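Local coordinates for ER-derived vesicles protein ERV41 (Saccharomyces cerevisiae, PDB 3ZLC) that rides in COPII-coated vesicles leaving the endoplasmic reticulum, is required for efficient delivery of certain secretory proteins to the Golgi, and facilitates retrograde transport, at residues Ile170-Pro173 / Leu174-Thr177; Gln182-Pro185 / Leu186-Tyr189. All blocks are in the same frame, centred on the assembly; numbering follows the deposited sequence.

Interaction 1: Ile170-Pro173 / Leu174-Thr177; sequences IDNP and LDNT
Asn-172 and Asp-175 grip each other across a type I beta turn whose corners are Pro-173 and Leu-174. Their flat ends are steeply inclined, with amide and carboxylate planes 73° apart. Asn-172 ND2 donates to Asp-175 OD2 over 2.9 Å in a nearly straight bond of 169°; the oxygen lies in the amide plane, while the N-H comes down on the carboxylate from above its plane. Both first torsions set the polar group beside its own backbone N (chi1 -60° in Asn-172, with Asp-175 CG placed likewise), which brings the two ends together on one side of the turn. Asp-175 OD1 also lies 3.5 Å from Asn-172 CB. The turn's own bond runs from Asp-175 N to Asn-172 O at 3.2 Å. A water accepts from Asn-172 N and donates to Asp-175 OD2 at 2.7 Å, tying the side-chain oxygen to the start of the turn. Further on, Thr-177 OG1 donates to Leu-174 O at 2.7 Å, and Thr-177 CG2 lies 3.5 Å from Pro-173 O. Asp-175 OD1 takes the backbone N-H of Phe-161, joining the turn to strand 156-163; Asn-176 and Thr-177 form a G1 beta bulge opposite Ile-158. With three donors spread over its two oxygens, the partly exposed Asp-175 carboxylate is probably stabilised as the anion and fixed in rotation.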
loop_
_atom_site.group_PDB
_atom_site.type_symbol
_atom_site.label_atom_id
_atom_site.label_comp_id
_atom_site.label_asym_id
_atom_site.label_seq_id
_atom_site.Cartn_x
_atom_site.Cartn_y
_atom_site.Cartn_z
ATOM N N ILE A 170 0.993 13.713 -10.445
ATOM C CA ILE A 170 0.461 12.780 -9.452
ATOM C C ILE A 170 0.862 13.160 -8.020
ATOM O O ILE A 170 1.945 13.683 -7.772
ATOM C CB ILE A 170 0.848 11.314 -9.784
ATOM C CG1 ILE A 170 -0.078 10.314 -9.085
ATOM C CG2 ILE A 170 2.300 11.035 -9.468
ATOM C CD1 ILE A 170 0.064 8.886 -9.670
ATOM N N ASP A 171 -0.039 12.928 -7.082
ATOM C CA ASP A 171 0.247 13.219 -5.688
ATOM C C ASP A 171 -0.635 12.265 -4.909
ATOM O O ASP A 171 -1.797 12.565 -4.657
ATOM C CB ASP A 171 -0.106 14.686 -5.373
ATOM C CG ASP A 171 0.360 15.111 -3.976
ATOM O OD1 ASP A 171 0.670 14.209 -3.169
ATOM O OD2 ASP A 171 0.427 16.330 -3.679
ATOM N N ASN A 172 -0.105 11.084 -4.593
ATOM C CA ASN A 172 -0.878 10.036 -3.930
ATOM C C ASN A 172 -0.773 10.198 -2.418
ATOM O O ASN A 172 0.332 10.338 -1.885
ATOM C CB ASN A 172 -0.327 8.650 -4.325
ATOM C CG ASN A 172 -0.390 8.408 -5.820
ATOM O OD1 ASN A 172 -1.480 8.468 -6.418
ATOM N ND2 ASN A 172 0.773 8.166 -6.443
ATOM N N PRO A 173 -1.912 10.173 -1.714
ATOM C CA PRO A 173 -1.811 10.411 -0.268
ATOM C C PRO A 173 -0.896 9.415 0.459
ATOM O O PRO A 173 -0.238 9.814 1.428
ATOM C CB PRO A 173 -3.242 10.215 0.225
ATOM C CG PRO A 173 -4.127 10.431 -1.005
ATOM C CD PRO A 173 -3.304 10.068 -2.201
ATOM N N LEU A 174 -0.860 8.151 0.031
ATOM C CA LEU A 174 -0.057 7.164 0.780
ATOM C C LEU A 174 1.415 7.103 0.385
ATOM O O LEU A 174 2.205 6.490 1.102
ATOM C CB LEU A 174 -0.683 5.762 0.724
ATOM C CG LEU A 174 -2.116 5.738 1.260
ATOM C CD1 LEU A 174 -2.665 4.317 1.161
ATOM C CD2 LEU A 174 -2.189 6.275 2.695
ATOM N N ASP A 175 1.806 7.752 -0.715
ATOM C CA ASP A 175 3.219 7.746 -1.129
ATOM C C ASP A 175 4.107 8.365 -0.071
ATOM O O ASP A 175 3.766 9.412 0.494
ATOM C CB ASP A 175 3.442 8.556 -2.427
ATOM C CG ASP A 175 2.984 7.822 -3.667
ATOM O OD1 ASP A 175 2.439 6.713 -3.536
ATOM O OD2 ASP A 175 3.129 8.380 -4.777
ATOM N N ASN A 176 5.263 7.746 0.166
ATOM C CA ASN A 176 6.232 8.264 1.127
ATOM C C ASN A 176 5.627 8.480 2.528
ATOM O O ASN A 176 5.804 9.521 3.148
ATOM C CB ASN A 176 6.877 9.557 0.600
ATOM C CG ASN A 176 7.433 9.397 -0.812
ATOM O OD1 ASN A 176 6.961 10.039 -1.749
ATOM N ND2 ASN A 176 8.429 8.527 -0.969
ATOM N N THR A 177 4.930 7.467 3.027
ATOM C CA THR A 177 4.387 7.509 4.379
ATOM C C THR A 177 4.799 6.227 5.077
ATOM O O THR A 177 5.172 5.263 4.418
ATOM C CB THR A 177 2.852 7.575 4.379
ATOM O OG1 THR A 177 2.335 6.394 3.769
ATOM C CG2 THR A 177 2.359 8.806 3.615
HETATM O O HOH W 1 2.771 11.041 -4.686
HETATM O O HOH W 2 1.650 11.333 0.559
#

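Interaction 2: Gln182-Pro185 / Leu186-Tyr189; sequences QDEP and LTTY
Leu-186 follows Pro-185 at the corners of a type I beta turn running from Glu-184 to Thr-187, just ahead of strand 188-200. Its N-H reaches a water at 2.9 Å, and the same water donates to Glu-184 OE1, so the bent glutamate side chain (chi2 -65°) is linked back to the turn's backbone. The leucine side chain itself packs on Tyr-221 of helix 221-224. Thr-187 then closes the turn twice on one acceptor: OG1 donates to Glu-184 O at 2.9 Å, whereas its N reaches the same oxygen only weakly, at 3.4 Å. The hydroxyl stands anti to its own carbonyl carbon (chi1 -67°), on the side of its backbone N, and comes within 3.1 Å of Glu-184 CB; the two side chains cross at about a right angle. Another water donates to both Thr-187 OG1 and Glu-184 OE1. A valine here would probably cost Glu-184 O its hydroxyl donor, the shorter of the turn's two direct bonds, and leave the water shared with Glu-184 OE1 without its threonine mate. Tyr-189 offers one ring face to Thr-187 CG2, 3.5 Å above the plane toward the rim, while its OH donates at 2.6 Å to a water that in turn donates to Glu-184 O. That carbonyl therefore collects hydroxyl, amide and water donors, and the side-chain hydroxyl and the waters supplement a backbone bond that is weak on its own.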
loop_
_atom_site.group_PDB
_atom_site.type_symbol
_atom_site.label_atom_id
_atom_site.label_comp_id
_atom_site.label_asym_id
_atom_site.label_seq_id
_atom_site.Cartn_x
_atom_site.Cartn_y
_atom_site.Cartn_z
ATOM N N GLN A 182 6.463 0.139 17.961
ATOM C CA GLN A 182 7.304 -0.935 18.465
ATOM C C GLN A 182 6.595 -1.716 19.571
ATOM O O GLN A 182 6.949 -2.861 19.854
ATOM C CB GLN A 182 8.657 -0.378 18.935
ATOM C CG GLN A 182 9.370 0.474 17.876
ATOM C CD GLN A 182 10.803 0.828 18.249
ATOM O OE1 GLN A 182 11.122 1.989 18.525
ATOM N NE2 GLN A 182 11.680 -0.173 18.241
ATOM N N ASP A 183 5.572 -1.103 20.163
ATOM C CA ASP A 183 4.790 -1.745 21.216
ATOM C C ASP A 183 3.573 -2.512 20.674
ATOM O O ASP A 183 3.011 -3.356 21.362
ATOM C CB ASP A 183 4.350 -0.704 22.252
ATOM C CG ASP A 183 5.527 -0.090 22.996
ATOM O OD1 ASP A 183 6.572 -0.765 23.127
ATOM O OD2 ASP A 183 5.406 1.072 23.448
ATOM N N GLU A 184 3.167 -2.223 19.445
ATOM C CA GLU A 184 2.041 -2.937 18.847
ATOM C C GLU A 184 2.389 -3.499 17.468
ATOM O O GLU A 184 1.884 -3.007 16.457
ATOM C CB GLU A 184 0.809 -2.020 18.743
ATOM C CG GLU A 184 0.323 -1.416 20.076
ATOM C CD GLU A 184 -0.193 -2.458 21.055
ATOM O OE1 GLU A 184 -0.595 -3.555 20.611
ATOM O OE2 GLU A 184 -0.198 -2.179 22.273
ATOM N N PRO A 185 3.243 -4.543 17.423
ATOM C CA PRO A 185 3.644 -5.147 16.141
ATOM C C PRO A 185 2.489 -5.769 15.360
ATOM O O PRO A 185 2.544 -5.793 14.129
ATOM C CB PRO A 185 4.629 -6.261 16.559
ATOM C CG PRO A 185 4.334 -6.535 18.022
ATOM C CD PRO A 185 3.908 -5.190 18.573
ATOM N N LEU A 186 1.478 -6.290 16.058
ATOM C CA LEU A 186 0.383 -7.003 15.391
ATOM C C LEU A 186 -0.820 -6.109 15.090
ATOM O O LEU A 186 -1.955 -6.581 14.935
ATOM C CB LEU A 186 -0.042 -8.196 16.226
ATOM C CG LEU A 186 1.079 -9.230 16.354
ATOM C CD1 LEU A 186 0.740 -10.318 17.368
ATOM C CD2 LEU A 186 1.300 -9.819 14.988
ATOM N N THR A 187 -0.565 -4.811 15.016
ATOM C CA THR A 187 -1.597 -3.859 14.637
ATOM C C THR A 187 -2.063 -4.119 13.206
ATOM O O THR A 187 -1.260 -4.425 12.322
ATOM C CB THR A 187 -1.083 -2.428 14.810
ATOM O OG1 THR A 187 -0.893 -2.194 16.210
ATOM C CG2 THR A 187 -2.079 -1.397 14.247
ATOM N N THR A 188 -3.373 -4.023 13.001
ATOM C CA THR A 188 -3.966 -4.117 11.672
ATOM C C THR A 188 -4.207 -2.709 11.139
ATOM O O THR A 188 -4.840 -1.883 11.808
ATOM C CB THR A 188 -5.308 -4.847 11.746
ATOM O OG1 THR A 188 -5.065 -6.244 11.957
ATOM C CG2 THR A 188 -6.101 -4.650 10.453
ATOM N N TYR A 189 -3.703 -2.440 9.941
ATOM C CA TYR A 189 -3.879 -1.147 9.316
ATOM C C TYR A 189 -4.800 -1.284 8.108
ATOM O O TYR A 189 -4.602 -2.162 7.256
ATOM C CB TYR A 189 -2.511 -0.603 8.867
ATOM C CG TYR A 189 -1.503 -0.451 9.998
ATOM C CD1 TYR A 189 -0.667 -1.500 10.361
ATOM C CD2 TYR A 189 -1.380 0.756 10.688
ATOM C CE1 TYR A 189 0.259 -1.356 11.386
ATOM C CE2 TYR A 189 -0.460 0.912 11.708
ATOM C CZ TYR A 189 0.357 -0.150 12.049
ATOM O OH TYR A 189 1.270 -0.002 13.072
HETATM O O HOH W 3 2.727 -1.997 13.766
HETATM O O HOH W 4 0.299 -5.816 18.680
HETATM O O HOH W 5 -1.799 -4.448 18.203
#

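How the interactions relate
Both contacts close type I beta turns with proline at the second position and leucine at the third, in one lumenal domain, but they serve different places in the fold. Interaction 1 is mostly buried, about 10 Å from the chain centre, and leads into strand 177-179 of the six-stranded sheet while also touching strand 209-219 of the other sheet. Interaction 2, about 16 Å out and only partly buried, leads into strand 188-200 of that eight-stranded sheet. An amide-carboxylate bond reinforces the first turn, a hydroxyl-to-carbonyl bond and a water network the second. They follow in series along the chain without touching, their centres about 22 Å apart.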